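Side-chain contacts in MmcQ/YjbR family DNA-binding protein (Pseudomonas syringae pv. tomato, PDB 3H9X), which is of unknown function but probably binds DNA through a fold of the double-wing type: residues L108-D111 and S112-T116; A102-I105 and H106-I109. All coordinates share one frame; numbering follows the deposited sequence.

Contact 1: L108-D111 and S112-T116; sequences LIED and SFQLT
E110 and Q114, one helical turn apart, join side chains along the outer flank of the helix. From CB, the E110 chain runs to CG, which lies opposite the backbone N (chi1 -178°), and then bends at chi2 (56°), bringing CD round toward the next turn. One carboxylate oxygen, OE2, takes the amide N-H of Q114, with E110 OE2 and Q114 NE2 2.8 Å apart; the amide approaches nearly end-on to the C-O bond, and the carboxylate and amide planes differ by 20°. The first torsion of Q114 places its CG 3.2 Å from E110 OE2, and a bend at chi2 then brings NE2 to the same oxygen. The other oxygen, OE1, bonds to the hydroxyl of Y14, so this flexible acid ties the helix both to itself and to a neighbouring loop. In the backbone of the same pair, Q114 N donates to E110 O at 2.9 Å. S112, small enough for a buried position, bonds through OG to the main chain of Y40 and K65, on neighbouring strands, while F113 packs its ring among Y14, H33 and Y40. T116 OG1 bonds back to S112 O. The E110-Q114 pair is an i to i+4 side-chain hydrogen bond on an amphipathic alpha-helix packed against a sheet.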
ATOM      1  N   LEU A 108       7.166  -1.800  -6.785  1.00 43.56           N
ATOM      2  CA  LEU A 108       6.407  -0.622  -6.346  1.00 41.34           C
ATOM      3  C   LEU A 108       6.734  -0.326  -4.871  1.00 39.04           C
ATOM      4  O   LEU A 108       6.901   0.838  -4.483  1.00 32.76           O
ATOM      5  CB  LEU A 108       4.903  -0.856  -6.540  1.00 36.92           C
ATOM      6  CG  LEU A 108       4.416  -0.901  -8.003  1.00 28.88           C
ATOM      7  CD1 LEU A 108       2.981  -1.414  -8.085  1.00 32.79           C
ATOM      8  CD2 LEU A 108       4.509   0.470  -8.614  1.00 23.22           C
ATOM      9  N   ILE A 109       6.840  -1.388  -4.064  1.00 38.76           N
ATOM     10  CA  ILE A 109       7.210  -1.256  -2.652  1.00 43.58           C
ATOM     11  C   ILE A 109       8.603  -0.586  -2.607  1.00 44.96           C
ATOM     12  O   ILE A 109       8.868   0.230  -1.729  1.00 44.40           O
ATOM     13  CB  ILE A 109       7.363  -2.632  -1.917  1.00 39.30           C
ATOM     14  CG1 ILE A 109       6.116  -3.517  -2.076  1.00 35.35           C
ATOM     15  CG2 ILE A 109       7.658  -2.383  -0.438  1.00 32.69           C
ATOM     16  CD1 ILE A 109       4.913  -3.115  -1.255  1.00 42.89           C
ATOM     17  N   GLU A 110       9.487  -0.959  -3.539  1.00 46.82           N
ATOM     18  CA  GLU A 110      10.838  -0.398  -3.606  1.00 46.88           C
ATOM     19  C   GLU A 110      10.787   1.069  -4.013  1.00 45.00           C
ATOM     20  O   GLU A 110      11.425   1.918  -3.399  1.00 45.29           O
ATOM     21  CB  GLU A 110      11.705  -1.184  -4.604  1.00 56.22           C
ATOM     22  CG  GLU A 110      13.174  -0.703  -4.733  1.00 63.06           C
ATOM     23  CD  GLU A 110      13.936  -0.680  -3.399  1.00 66.10           C
ATOM     24  OE1 GLU A 110      13.956  -1.712  -2.698  1.00 65.34           O
ATOM     25  OE2 GLU A 110      14.523   0.370  -3.056  1.00 66.85           O
ATOM     26  N   ASP A 111      10.021   1.362  -5.053  1.00 40.95           N
ATOM     27  CA  ASP A 111       9.880   2.726  -5.525  1.00 43.60           C
ATOM     28  C   ASP A 111       9.397   3.665  -4.414  1.00 47.47           C
ATOM     29  O   ASP A 111       9.933   4.758  -4.255  1.00 53.14           O
ATOM     30  CB  ASP A 111       8.923   2.752  -6.713  1.00 53.32           C
ATOM     31  CG  ASP A 111       9.587   2.285  -7.993  1.00 63.47           C
ATOM     32  OD1 ASP A 111      10.468   1.391  -7.936  1.00 62.44           O
ATOM     33  OD2 ASP A 111       9.218   2.801  -9.065  1.00 69.87           O
ATOM     34  N   SER A 112       8.391   3.239  -3.645  1.00 43.07           N
ATOM     35  CA  SER A 112       7.843   4.038  -2.541  1.00 28.54           C
ATOM     36  C   SER A 112       8.897   4.208  -1.453  1.00 36.54           C
ATOM     37  O   SER A 112       8.972   5.253  -0.807  1.00 43.59           O
ATOM     38  CB  SER A 112       6.599   3.347  -1.964  1.00 29.53           C
ATOM     39  OG  SER A 112       5.993   4.109  -0.956  1.00 18.79           O
ATOM     40  N   PHE A 113       9.714   3.175  -1.260  1.00 38.96           N
ATOM     41  CA  PHE A 113      10.782   3.193  -0.260  1.00 42.60           C
ATOM     42  C   PHE A 113      11.838   4.249  -0.624  1.00 44.42           C
ATOM     43  O   PHE A 113      12.177   5.089   0.201  1.00 46.76           O
ATOM     44  CB  PHE A 113      11.444   1.816  -0.172  1.00 43.22           C
ATOM     45  CG  PHE A 113      12.382   1.667   0.994  1.00 50.06           C
ATOM     46  CD1 PHE A 113      11.898   1.585   2.291  1.00 55.60           C
ATOM     47  CD2 PHE A 113      13.755   1.631   0.799  1.00 54.17           C
ATOM     48  CE1 PHE A 113      12.769   1.469   3.376  1.00 48.63           C
ATOM     49  CE2 PHE A 113      14.629   1.516   1.877  1.00 43.77           C
ATOM     50  CZ  PHE A 113      14.131   1.437   3.164  1.00 46.02           C
ATOM     51  N   GLN A 114      12.342   4.196  -1.859  1.00 40.99           N
ATOM     52  CA  GLN A 114      13.339   5.143  -2.347  1.00 41.13           C
ATOM     53  C   GLN A 114      12.807   6.563  -2.474  1.00 41.38           C
ATOM     54  O   GLN A 114      13.556   7.516  -2.355  1.00 47.43           O
ATOM     55  CB  GLN A 114      13.873   4.718  -3.721  1.00 34.88           C
ATOM     56  CG  GLN A 114      14.746   3.470  -3.754  1.00 38.40           C
ATOM     57  CD  GLN A 114      15.906   3.534  -2.780  1.00 51.97           C
ATOM     58  OE1 GLN A 114      16.675   4.495  -2.771  1.00 59.95           O
ATOM     59  NE2 GLN A 114      16.034   2.507  -1.951  1.00 52.29           N
ATOM     60  N   LEU A 115      11.517   6.698  -2.747  1.00 45.70           N
ATOM     61  CA  LEU A 115      10.885   8.004  -2.917  1.00 41.67           C
ATOM     62  C   LEU A 115      10.770   8.729  -1.578  1.00 42.20           C
ATOM     63  O   LEU A 115      10.543   9.938  -1.526  1.00 39.47           O
ATOM     64  CB  LEU A 115       9.483   7.827  -3.516  1.00 48.25           C
ATOM     65  CG  LEU A 115       9.014   8.775  -4.619  1.00 50.76           C
ATOM     66  CD1 LEU A 115       9.169  10.235  -4.169  1.00 50.08           C
ATOM     67  CD2 LEU A 115       9.825   8.510  -5.868  1.00 51.02           C
ATOM     68  N   THR A 116      10.944   7.973  -0.501  1.00 40.44           N
ATOM     69  CA  THR A 116      10.823   8.505   0.850  1.00 45.49           C
ATOM     70  C   THR A 116      12.078   8.306   1.695  1.00 47.47           C
ATOM     71  O   THR A 116      12.047   8.459   2.914  1.00 47.09           O
ATOM     72  CB  THR A 116       9.621   7.850   1.553  1.00 36.02           C
ATOM     73  OG1 THR A 116       9.648   6.441   1.314  1.00 26.55           O
ATOM     74  CG2 THR A 116       8.320   8.414   1.012  1.00 41.63           C
TER

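Contact 2: A102-I105 and H106-I109; sequences AKEI and HSLI
H106 lays its imidazole over the backbone carbonyl of A102, one turn earlier: A102 O is 3.1 Å from H106 CG and sits above one ring face, offset toward the rim. The same oxygen accepts the backbone bond from H106 N at 2.7 Å. With CG set opposite its own carbonyl carbon (chi1 -70°), the ring swings back along the helix, and it also stacks on the ring of Y9, a place suited to a flat aromatic group.

The close-packed side belongs to the branched aliphatic residues. I105 CG2 meets I109 CG1 at 3.9 Å, the two chains passing at a slant; I105 also touches M1 and L100, and I109 reaches I62 and L64 of strand 58-65, where L108 packs too. Such bulky, apolar residues suit the buried face. Close packing extends to E104 O: S107 OG donates to it at 2.7 Å from 40° out of the carbonyl plane, L108 N approaches from the same face at 3.2 Å, and L108 CG crowds in as well.

Toward solvent the contacts become sparser. K103 starts off away from the following turn and its side chain makes no contact with it, and E104 has a long, weak ion pair with K77. A hydroxyl bonded to the carbonyl three residues back is common for helical serines; the division between apolar and polar flanks marks an amphipathic alpha-helix lying on a beta-sheet.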
ATOM      1  N   ALA A 102       3.036 -10.184  -7.477  1.00 54.64           N
ATOM      2  CA  ALA A 102       3.956  -9.962  -6.359  1.00 52.63           C
ATOM      3  C   ALA A 102       5.237  -9.294  -6.873  1.00 58.24           C
ATOM      4  O   ALA A 102       5.777  -8.403  -6.210  1.00 61.61           O
ATOM      5  CB  ALA A 102       4.296 -11.289  -5.670  1.00 46.26           C
ATOM      6  N   LYS A 103       5.726  -9.697  -8.053  1.00 58.41           N
ATOM      7  CA  LYS A 103       6.950  -9.075  -8.570  1.00 53.11           C
ATOM      8  C   LYS A 103       6.720  -7.589  -8.801  1.00 50.89           C
ATOM      9  O   LYS A 103       7.495  -6.760  -8.316  1.00 57.14           O
ATOM     10  CB  LYS A 103       7.414  -9.732  -9.879  1.00 52.78           C
ATOM     11  CG  LYS A 103       8.846  -9.327 -10.291  1.00 58.97           C
ATOM     12  CD  LYS A 103       9.212  -9.824 -11.707  1.00 63.22           C
ATOM     13  CE  LYS A 103       8.466  -9.004 -12.773  1.00 67.47           C
ATOM     14  NZ  LYS A 103       8.504  -9.553 -14.183  1.00 61.76           N
ATOM     15  N   GLU A 104       5.659  -7.260  -9.545  1.00 45.81           N
ATOM     16  CA  GLU A 104       5.309  -5.865  -9.845  1.00 45.32           C
ATOM     17  C   GLU A 104       5.066  -5.105  -8.537  1.00 48.37           C
ATOM     18  O   GLU A 104       5.395  -3.927  -8.423  1.00 45.56           O
ATOM     19  CB  GLU A 104       4.052  -5.814 -10.707  1.00 47.37           C
ATOM     20  CG  GLU A 104       3.555  -4.402 -11.028  1.00 58.57           C
ATOM     21  CD  GLU A 104       4.504  -3.604 -11.923  1.00 67.72           C
ATOM     22  OE1 GLU A 104       4.785  -4.075 -13.074  1.00 65.18           O
ATOM     23  OE2 GLU A 104       4.956  -2.500 -11.481  1.00 58.20           O
ATOM     24  N   ILE A 105       4.487  -5.788  -7.551  1.00 46.36           N
ATOM     25  CA  ILE A 105       4.254  -5.167  -6.263  1.00 42.44           C
ATOM     26  C   ILE A 105       5.578  -4.915  -5.539  1.00 48.77           C
ATOM     27  O   ILE A 105       5.762  -3.854  -4.955  1.00 56.70           O
ATOM     28  CB  ILE A 105       3.365  -6.047  -5.358  1.00 45.90           C
ATOM     29  CG1 ILE A 105       1.933  -6.081  -5.896  1.00 39.79           C
ATOM     30  CG2 ILE A 105       3.385  -5.514  -3.930  1.00 38.53           C
ATOM     31  CD1 ILE A 105       1.028  -7.059  -5.176  1.00 29.89           C
ATOM     32  N   HIS A 106       6.500  -5.876  -5.563  1.00 54.20           N
ATOM     33  CA  HIS A 106       7.788  -5.695  -4.877  1.00 52.70           C
ATOM     34  C   HIS A 106       8.531  -4.476  -5.375  1.00 56.07           C
ATOM     35  O   HIS A 106       9.143  -3.756  -4.584  1.00 57.46           O
ATOM     36  CB  HIS A 106       8.682  -6.925  -5.051  1.00 51.75           C
ATOM     37  CG  HIS A 106       8.196  -8.124  -4.307  1.00 52.78           C
ATOM     38  ND1 HIS A 106       8.561  -9.407  -4.643  1.00 47.81           N
ATOM     39  CD2 HIS A 106       7.322  -8.236  -3.276  1.00 52.27           C
ATOM     40  CE1 HIS A 106       7.927 -10.261  -3.859  1.00 55.71           C
ATOM     41  NE2 HIS A 106       7.169  -9.576  -3.022  1.00 52.83           N
ATOM     42  N   SER A 107       8.485  -4.249  -6.687  1.00 54.68           N
ATOM     43  CA  SER A 107       9.168  -3.107  -7.276  1.00 50.77           C
ATOM     44  C   SER A 107       8.501  -1.808  -6.833  1.00 49.07           C
ATOM     45  O   SER A 107       9.194  -0.829  -6.528  1.00 53.06           O
ATOM     46  CB  SER A 107       9.182  -3.217  -8.804  1.00 49.81           C
ATOM     47  OG  SER A 107       7.874  -3.285  -9.330  1.00 64.29           O
ATOM     48  N   LEU A 108       7.166  -1.800  -6.785  1.00 43.56           N
ATOM     49  CA  LEU A 108       6.407  -0.622  -6.346  1.00 41.34           C
ATOM     50  C   LEU A 108       6.734  -0.326  -4.871  1.00 39.04           C
ATOM     51  O   LEU A 108       6.901   0.838  -4.483  1.00 32.76           O
ATOM     52  CB  LEU A 108       4.903  -0.856  -6.540  1.00 36.92           C
ATOM     53  CG  LEU A 108       4.416  -0.901  -8.003  1.00 28.88           C
ATOM     54  CD1 LEU A 108       2.981  -1.414  -8.085  1.00 32.79           C
ATOM     55  CD2 LEU A 108       4.509   0.470  -8.614  1.00 23.22           C
ATOM     56  N   ILE A 109       6.840  -1.388  -4.064  1.00 38.76           N
ATOM     57  CA  ILE A 109       7.210  -1.256  -2.652  1.00 43.58           C
ATOM     58  C   ILE A 109       8.603  -0.586  -2.607  1.00 44.96           C
ATOM     59  O   ILE A 109       8.868   0.230  -1.729  1.00 44.40           O
ATOM     60  CB  ILE A 109       7.363  -2.632  -1.917  1.00 39.30           C
ATOM     61  CG1 ILE A 109       6.116  -3.517  -2.076  1.00 35.35           C
ATOM     62  CG2 ILE A 109       7.658  -2.383  -0.438  1.00 32.69           C
ATOM     63  CD1 ILE A 109       4.913  -3.115  -1.255  1.00 42.89           C
TER

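Overall arrangement
Both contacts lie on the C-terminal helix 102-115, contact 2 covering its first two turns and contact 1 the later turns and the residue that follows, and they share L108 and I109; their centres are about 10 Å apart. The shared pair packs on strand 58-65, the central strand of the five-stranded antiparallel sheet, so one apolar strip runs through both contacts. Y9 of helix 3-13 stacks in contact 2, while Y14 just beyond that helix touches both, through the shared I109 and through E110 and F113. The helix is thereby fixed between the sheet and the N-terminal segment. This alpha-beta layering forms part of the fold that has been described as a "double wing" DNA-binding motif.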